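Local coordinates for arylsulfatase (Pseudoalteromonas sp. MB47, PDB 7AJ0), which is probably an exo-acting sulfatase that removes sulfate groups from the algal polysaccharide fucoidan, using a calcium-dependent active site, at residues 23-28 against 401-406; 109-114 against 136-141. All coordinates share one frame; numbering follows the deposited sequence.

In the fold
Both contacts belong to the alkaline phosphatase-like alpha/beta architecture of the sulfatases, and their centres lie about 14 Å apart. Along the chain the order is 23-28, 109-114, 136-141, 401-406, so the early and late loops of interaction 1 bracket the whole of interaction 2. Helix 377-387 borders both. They also meet directly: Asp401 OD2 lies 2.7 Å from Leu114 N and Gly402 N 3.1 Å from Gly112 O, both probable hydrogen bonds. The loop at 401-406 therefore joins the N-terminal arm of the chain to the end of helix 102-111, whose first residue, Cys102, is a calcium ligand.

Interaction 1: residues 23-28 against 401-406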
ATOM      1  N   ASN A  23     -22.989   7.029 -40.762  1.00 28.16           N
ATOM      2  CA  ASN A  23     -23.278   7.423 -39.392  1.00 27.76           C
ATOM      3  C   ASN A  23     -23.560   6.233 -38.477  1.00 27.03           C
ATOM      4  O   ASN A  23     -24.116   6.423 -37.388  1.00 26.74           O
ATOM      5  CB  ASN A  23     -24.473   8.379 -39.362  1.00 28.19           C
ATOM      6  CG  ASN A  23     -25.778   7.684 -39.706  1.00 28.19           C
ATOM      7  OD1 ASN A  23     -25.815   6.801 -40.562  1.00 28.23           O
ATOM      8  ND2 ASN A  23     -26.853   8.072 -39.030  1.00 28.31           N
ATOM      9  N   MET A  24     -23.196   5.022 -38.891  1.00 26.78           N
ATOM     10  CA  MET A  24     -23.460   3.810 -38.128  1.00 26.17           C
ATOM     11  C   MET A  24     -22.145   3.139 -37.757  1.00 25.80           C
ATOM     12  O   MET A  24     -21.215   3.086 -38.567  1.00 26.05           O
ATOM     13  CB  MET A  24     -24.319   2.822 -38.927  1.00 26.27           C
ATOM     14  CG  MET A  24     -25.615   3.392 -39.465  1.00 28.52           C
ATOM     15  SD  MET A  24     -26.931   3.452 -38.239  1.00 27.29           S
ATOM     16  CE  MET A  24     -27.249   1.705 -37.982  1.00 30.87           C
ATOM     17  N   GLU A  25     -22.072   2.616 -36.539  1.00 25.24           N
ATOM     18  CA  GLU A  25     -20.892   1.874 -36.127  1.00 24.91           C
ATOM     19  C   GLU A  25     -20.616   0.759 -37.133  1.00 25.01           C
ATOM     20  O   GLU A  25     -21.512  -0.049 -37.413  1.00 24.96           O
ATOM     21  CB  GLU A  25     -21.088   1.284 -34.729  1.00 24.34           C
ATOM     22  CG  GLU A  25     -19.895   0.480 -34.213  1.00 24.02           C
ATOM     23  CD  GLU A  25     -18.645   1.324 -34.001  1.00 47.61           C
ATOM     24  OE1 GLU A  25     -18.757   2.568 -33.966  1.00 44.15           O
ATOM     25  OE2 GLU A  25     -17.548   0.739 -33.867  1.00 52.07           O
ATOM     26  N   PRO A  26     -19.413   0.688 -37.704  1.00 25.19           N
ATOM     27  CA  PRO A  26     -19.110  -0.412 -38.629  1.00 25.33           C
ATOM     28  C   PRO A  26     -19.323  -1.762 -37.964  1.00 24.88           C
ATOM     29  O   PRO A  26     -19.078  -1.932 -36.769  1.00 27.97           O
ATOM     30  CB  PRO A  26     -17.635  -0.184 -38.983  1.00 25.88           C
ATOM     31  CG  PRO A  26     -17.421   1.276 -38.765  1.00 25.81           C
ATOM     32  CD  PRO A  26     -18.297   1.648 -37.599  1.00 25.38           C
ATOM     33  N   ALA A  27     -19.788  -2.727 -38.754  1.00 25.03           N
ATOM     34  CA  ALA A  27     -20.089  -4.061 -38.262  1.00 24.71           C
ATOM     35  C   ALA A  27     -19.377  -5.104 -39.111  1.00 24.95           C
ATOM     36  O   ALA A  27     -19.065  -4.872 -40.281  1.00 25.43           O
ATOM     37  CB  ALA A  27     -21.602  -4.337 -38.271  1.00 24.70           C
ATOM     38  N   ILE A  28     -19.123  -6.254 -38.506  1.00 24.68           N
ATOM     39  CA  ILE A  28     -18.504  -7.371 -39.225  1.00 24.93           C
ATOM     40  C   ILE A  28     -19.586  -8.103 -40.012  1.00 25.21           C
ATOM     41  O   ILE A  28     -20.598  -8.514 -39.423  1.00 24.97           O
ATOM     42  CB  ILE A  28     -17.805  -8.313 -38.249  1.00 24.60           C
ATOM     43  CG1 ILE A  28     -16.667  -7.592 -37.526  1.00 24.41           C
ATOM     44  CG2 ILE A  28     -17.280  -9.542 -38.983  1.00 24.93           C
ATOM     45  CD1 ILE A  28     -16.140  -8.337 -36.316  1.00 24.05           C
ATOM     46  N   ASP A 401     -23.931   4.108 -32.198  1.00 24.43           N
ATOM     47  CA  ASP A 401     -22.944   3.120 -31.791  1.00 24.01           C
ATOM     48  C   ASP A 401     -23.481   1.699 -31.798  1.00 24.68           C
ATOM     49  O   ASP A 401     -22.687   0.751 -31.839  1.00 23.47           O
ATOM     50  CB  ASP A 401     -22.431   3.463 -30.390  1.00 23.75           C
ATOM     51  CG  ASP A 401     -21.805   4.841 -30.322  1.00 24.10           C
ATOM     52  OD1 ASP A 401     -20.693   5.021 -30.860  1.00 24.26           O
ATOM     53  OD2 ASP A 401     -22.433   5.754 -29.744  1.00 24.27           O
ATOM     54  N   GLY A 402     -24.799   1.528 -31.769  1.00 25.32           N
ATOM     55  CA  GLY A 402     -25.363   0.197 -31.727  1.00 25.93           C
ATOM     56  C   GLY A 402     -25.214  -0.531 -33.048  1.00 23.69           C
ATOM     57  O   GLY A 402     -25.184   0.070 -34.121  1.00 24.10           O
ATOM     58  N   ILE A 403     -25.118  -1.855 -32.955  1.00 23.44           N
ATOM     59  CA  ILE A 403     -24.995  -2.731 -34.112  1.00 23.64           C
ATOM     60  C   ILE A 403     -26.122  -3.752 -34.062  1.00 23.60           C
ATOM     61  O   ILE A 403     -26.393  -4.333 -33.005  1.00 23.26           O
ATOM     62  CB  ILE A 403     -23.626  -3.437 -34.147  1.00 23.49           C
ATOM     63  CG1 ILE A 403     -22.501  -2.405 -34.253  1.00 23.60           C
ATOM     64  CG2 ILE A 403     -23.577  -4.428 -35.300  1.00 23.74           C
ATOM     65  CD1 ILE A 403     -21.128  -2.959 -33.930  1.00 23.41           C
ATOM     66  N   ASP A 404     -26.779  -3.963 -35.200  1.00 23.99           N
ATOM     67  CA  ASP A 404     -27.793  -5.004 -35.304  1.00 24.04           C
ATOM     68  C   ASP A 404     -27.146  -6.372 -35.122  1.00 23.82           C
ATOM     69  O   ASP A 404     -26.238  -6.739 -35.871  1.00 23.96           O
ATOM     70  CB  ASP A 404     -28.490  -4.914 -36.659  1.00 24.58           C
ATOM     71  CG  ASP A 404     -29.487  -6.038 -36.881  1.00 33.29           C
ATOM     72  OD1 ASP A 404     -29.953  -6.630 -35.885  1.00 24.41           O
ATOM     73  OD2 ASP A 404     -29.800  -6.332 -38.054  1.00 35.65           O
ATOM     74  N   GLN A 405     -27.611  -7.122 -34.122  1.00 23.54           N
ATOM     75  CA  GLN A 405     -27.051  -8.428 -33.795  1.00 23.36           C
ATOM     76  C   GLN A 405     -28.026  -9.567 -34.074  1.00 23.56           C
ATOM     77  O   GLN A 405     -27.850 -10.672 -33.550  1.00 23.42           O
ATOM     78  CB  GLN A 405     -26.617  -8.463 -32.327  1.00 22.91           C
ATOM     79  CG  GLN A 405     -25.476  -7.519 -31.980  1.00 22.74           C
ATOM     80  CD  GLN A 405     -24.121  -8.059 -32.395  1.00 22.76           C
ATOM     81  OE1 GLN A 405     -24.023  -8.916 -33.271  1.00 26.53           O
ATOM     82  NE2 GLN A 405     -23.065  -7.566 -31.757  1.00 22.56           N
ATOM     83  N   THR A 406     -29.054  -9.324 -34.889  1.00 23.93           N
ATOM     84  CA  THR A 406     -30.027 -10.374 -35.173  1.00 24.18           C
ATOM     85  C   THR A 406     -29.355 -11.604 -35.772  1.00 24.35           C
ATOM     86  O   THR A 406     -29.701 -12.740 -35.427  1.00 24.37           O
ATOM     87  CB  THR A 406     -31.112  -9.841 -36.109  1.00 24.64           C
ATOM     88  OG1 THR A 406     -31.852  -8.808 -35.444  1.00 24.53           O
ATOM     89  CG2 THR A 406     -32.061 -10.953 -36.524  1.00 24.99           C
TER
HETATM   90  O   HOH W   1     -24.008  -0.240 -36.853  1.00 22.07           O
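The end of Ile403's side chain, from an irregular loop, rests against the extended N-terminal arm that leads into helix 31-48, a buried loop-on-loop packing in the sulfatase fold. Its two branches divide the work. Ile403 CD1 approaches Pro26 O to 3.6 Å and passes obliquely across the aliphatic part of Glu25, while Ile403 CG2, anti to the backbone N, meets Ala27 CB at 3.6 Å. A branched side chain suits this place because it touches three successive residues at once, and Ala27's single methyl fits against CG2 of Ile403. An alanine in place of Ile403 would remove both branches and would probably leave the arm less firmly held against this loop. Glu25 contributes methylenes rather than charge: its CG is anti to the backbone N (chi1 180°), and CB sits 3.3 Å from Asp401 O. The bend at chi2 (65°) carries the carboxylate to where OE1 is hydrogen-bonded to Tyr399 OH. Asp401 OD1 lies only 4.4 Å from Glu25 OE1, a like-charge approach that the salt bridge from Arg117 to Asp401 OD1 probably eases; the other oxygen, OD2, has its partner in Leu114 of interaction 2. The backbones are also joined by a water that donates both to Glu25 O, at 2.6 Å, and to Gly402 O. Farther along, Asp404 forms an Asx turn leading into helix 406-409, with OD2 salt-bridged to Arg386. Asp404 OD1 takes two donors: Thr406 OG1 on its syn lone pair, and Thr406 N, 3.0 Å away, from above the carboxylate plane.

Interaction 2: residues 109-114 against 136-141; sequences LTTGRL and EKEVSQ
Arg113 bends at chi3 (58°) and Glu138 at chi2 (-57°), and these two turns set guanidinium and carboxylate edge to edge in a side-on, bidentate salt bridge. Arg113 lies just past helix 102-111, after Gly112, at the end of a stretch that matches the sulfatase signature sequence beginning at Cys102. Arg113 NE gives its hydrogen to Glu138 OE2 at 2.7 Å and Arg113 NH2 to Glu138 OE1 at 3.1 Å. Each oxygen uses its syn lone pair, and the planes are only 12° apart, so both bonds together fix the rotation of the two groups. Arginine suits the place because a third nitrogen remains: NH1 bonds to Tyr399 O, tying the buried pair to the neighbouring loop. A water bridges the two segments, donating to Glu138 OE2 at 2.7 Å and to Thr111 O while accepting from Val139 N. Thr111 lays CB and CG2 beside the glutamate, its OG1 occupied by Ala107 O of the helix. Gly112 then leaves the helix with positive phi, a conformation glycine adopts easily, and the chain turns toward Arg113. At the other end, Ser140 N-caps helix 141-146, its OG serving Lys143 N and Val171 O, while its CA makes a CA-H...O contact of 3.2 Å with Thr110 O. Gln141 folds back at chi2, placing OE1 3.1 Å from Thr110 CA. Gln141 NE2, also bonded to Tyr263 OH, donates a hydrogen bond to Leu109 O at 3.0 Å, lying in that carbonyl's plane.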
ATOM      1  N   LEU A 109     -29.319   2.136 -23.898  1.00 22.89           N
ATOM      2  CA  LEU A 109     -30.314   1.138 -24.265  1.00 22.85           C
ATOM      3  C   LEU A 109     -31.487   1.753 -25.015  1.00 23.28           C
ATOM      4  O   LEU A 109     -32.157   1.054 -25.785  1.00 23.36           O
ATOM      5  CB  LEU A 109     -30.809   0.421 -23.011  1.00 22.63           C
ATOM      6  CG  LEU A 109     -31.961  -0.567 -23.180  1.00 22.65           C
ATOM      7  CD1 LEU A 109     -31.516  -1.780 -23.978  1.00 22.46           C
ATOM      8  CD2 LEU A 109     -32.492  -0.972 -21.813  1.00 22.54           C
ATOM      9  N   THR A 110     -31.756   3.042 -24.811  1.00 23.63           N
ATOM     10  CA  THR A 110     -32.925   3.683 -25.403  1.00 24.11           C
ATOM     11  C   THR A 110     -32.568   4.739 -26.442  1.00 25.73           C
ATOM     12  O   THR A 110     -33.447   5.499 -26.862  1.00 25.01           O
ATOM     13  CB  THR A 110     -33.795   4.317 -24.310  1.00 24.33           C
ATOM     14  OG1 THR A 110     -33.035   5.305 -23.601  1.00 24.38           O
ATOM     15  CG2 THR A 110     -34.287   3.256 -23.340  1.00 24.01           C
ATOM     16  N   THR A 111     -31.307   4.806 -26.871  1.00 24.37           N
ATOM     17  CA  THR A 111     -30.922   5.723 -27.934  1.00 24.78           C
ATOM     18  C   THR A 111     -29.959   5.121 -28.945  1.00 24.63           C
ATOM     19  O   THR A 111     -29.685   5.773 -29.956  1.00 25.02           O
ATOM     20  CB  THR A 111     -30.280   6.994 -27.357  1.00 25.00           C
ATOM     21  OG1 THR A 111     -29.025   6.669 -26.744  1.00 24.59           O
ATOM     22  CG2 THR A 111     -31.194   7.644 -26.329  1.00 27.86           C
ATOM     23  N   GLY A 112     -29.440   3.915 -28.722  1.00 24.15           N
ATOM     24  CA  GLY A 112     -28.442   3.360 -29.610  1.00 24.04           C
ATOM     25  C   GLY A 112     -27.138   4.119 -29.625  1.00 24.10           C
ATOM     26  O   GLY A 112     -26.338   3.944 -30.548  1.00 24.17           O
ATOM     27  N   ARG A 113     -26.889   4.945 -28.614  1.00 24.10           N
ATOM     28  CA  ARG A 113     -25.803   5.913 -28.659  1.00 24.76           C
ATOM     29  C   ARG A 113     -25.094   5.987 -27.319  1.00 24.03           C
ATOM     30  O   ARG A 113     -25.740   6.090 -26.273  1.00 23.94           O
ATOM     31  CB  ARG A 113     -26.343   7.297 -29.048  1.00 24.91           C
ATOM     32  CG  ARG A 113     -26.437   7.505 -30.543  1.00 25.32           C
ATOM     33  CD  ARG A 113     -27.513   8.498 -30.926  1.00 25.90           C
ATOM     34  NE  ARG A 113     -27.337   9.813 -30.315  1.00 26.26           N
ATOM     35  CZ  ARG A 113     -26.445  10.716 -30.712  1.00 26.63           C
ATOM     36  NH1 ARG A 113     -25.619  10.447 -31.713  1.00 26.67           N
ATOM     37  NH2 ARG A 113     -26.377  11.890 -30.099  1.00 27.00           N
ATOM     38  N   LEU A 114     -23.770   5.922 -27.359  1.00 23.92           N
ATOM     39  CA  LEU A 114     -22.985   6.189 -26.165  1.00 23.78           C
ATOM     40  C   LEU A 114     -23.425   7.522 -25.564  1.00 24.17           C
ATOM     41  O   LEU A 114     -23.626   8.496 -26.301  1.00 24.64           O
ATOM     42  CB  LEU A 114     -21.496   6.217 -26.508  1.00 23.80           C
ATOM     43  CG  LEU A 114     -20.886   4.854 -26.840  1.00 23.78           C
ATOM     44  CD1 LEU A 114     -19.516   5.018 -27.474  1.00 23.59           C
ATOM     45  CD2 LEU A 114     -20.798   3.991 -25.587  1.00 23.00           C
ATOM     46  N   GLU A 136     -35.363  15.691 -27.063  1.00 29.99           N
ATOM     47  CA  GLU A 136     -35.955  16.126 -28.325  1.00 35.76           C
ATOM     48  C   GLU A 136     -35.147  15.593 -29.501  1.00 30.37           C
ATOM     49  O   GLU A 136     -35.708  15.102 -30.486  1.00 35.55           O
ATOM     50  CB  GLU A 136     -36.039  17.651 -28.375  1.00 36.54           C
ATOM     51  CG  GLU A 136     -36.978  18.258 -27.342  1.00 48.57           C
ATOM     52  CD  GLU A 136     -37.095  19.769 -27.467  1.00 57.64           C
ATOM     53  OE1 GLU A 136     -37.665  20.404 -26.552  1.00 57.02           O
ATOM     54  OE2 GLU A 136     -36.617  20.324 -28.480  1.00 53.15           O
ATOM     55  N   LYS A 137     -33.819  15.647 -29.387  1.00 32.58           N
ATOM     56  CA  LYS A 137     -32.911  15.233 -30.451  1.00 29.85           C
ATOM     57  C   LYS A 137     -32.799  13.718 -30.546  1.00 29.05           C
ATOM     58  O   LYS A 137     -32.766  13.167 -31.652  1.00 33.52           O
ATOM     59  CB  LYS A 137     -31.548  15.880 -30.187  1.00 29.85           C
ATOM     60  CG  LYS A 137     -30.384  15.461 -31.058  1.00 34.98           C
ATOM     61  CD  LYS A 137     -29.122  16.183 -30.552  1.00 30.15           C
ATOM     62  CE  LYS A 137     -27.850  15.769 -31.285  1.00 33.16           C
ATOM     63  NZ  LYS A 137     -27.723  16.397 -32.634  1.00 41.31           N
ATOM     64  N   GLU A 138     -32.755  13.027 -29.410  1.00 28.44           N
ATOM     65  CA  GLU A 138     -32.597  11.581 -29.421  1.00 29.50           C
ATOM     66  C   GLU A 138     -33.877  10.901 -29.908  1.00 27.80           C
ATOM     67  O   GLU A 138     -34.976  11.457 -29.840  1.00 42.08           O
ATOM     68  CB  GLU A 138     -32.226  11.075 -28.027  1.00 27.12           C
ATOM     69  CG  GLU A 138     -30.953  11.688 -27.454  1.00 28.57           C
ATOM     70  CD  GLU A 138     -29.742  11.469 -28.342  1.00 30.33           C
ATOM     71  OE1 GLU A 138     -28.903  12.391 -28.450  1.00 27.22           O
ATOM     72  OE2 GLU A 138     -29.635  10.375 -28.935  1.00 26.52           O
ATOM     73  N   VAL A 139     -33.716   9.675 -30.402  1.00 27.35           N
ATOM     74  CA  VAL A 139     -34.805   8.903 -30.992  1.00 27.44           C
ATOM     75  C   VAL A 139     -34.861   7.551 -30.293  1.00 27.50           C
ATOM     76  O   VAL A 139     -34.005   6.689 -30.530  1.00 26.30           O
ATOM     77  CB  VAL A 139     -34.625   8.723 -32.507  1.00 27.72           C
ATOM     78  CG1 VAL A 139     -35.718   7.833 -33.068  1.00 38.13           C
ATOM     79  CG2 VAL A 139     -34.614  10.074 -33.204  1.00 30.61           C
ATOM     80  N   SER A 140     -35.867   7.359 -29.446  1.00 26.74           N
ATOM     81  CA  SER A 140     -36.008   6.108 -28.719  1.00 27.31           C
ATOM     82  C   SER A 140     -36.634   5.038 -29.610  1.00 26.18           C
ATOM     83  O   SER A 140     -37.272   5.332 -30.625  1.00 26.70           O
ATOM     84  CB  SER A 140     -36.867   6.306 -27.470  1.00 26.22           C
ATOM     85  OG  SER A 140     -38.197   6.645 -27.821  1.00 26.79           O
ATOM     86  N   GLN A 141     -36.442   3.775 -29.216  1.00 25.66           N
ATOM     87  CA  GLN A 141     -37.085   2.691 -29.952  1.00 25.70           C
ATOM     88  C   GLN A 141     -38.597   2.737 -29.774  1.00 26.11           C
ATOM     89  O   GLN A 141     -39.338   2.280 -30.651  1.00 26.42           O
ATOM     90  CB  GLN A 141     -36.535   1.331 -29.522  1.00 25.11           C
ATOM     91  CG  GLN A 141     -36.782   0.949 -28.077  1.00 24.78           C
ATOM     92  CD  GLN A 141     -35.591   1.247 -27.185  1.00 24.37           C
ATOM     93  OE1 GLN A 141     -35.292   2.405 -26.906  1.00 24.53           O
ATOM     94  NE2 GLN A 141     -34.903   0.200 -26.739  1.00 23.90           N
TER
HETATM   95  O   HOH W   2     -31.070   8.663 -30.437  1.00 22.07           O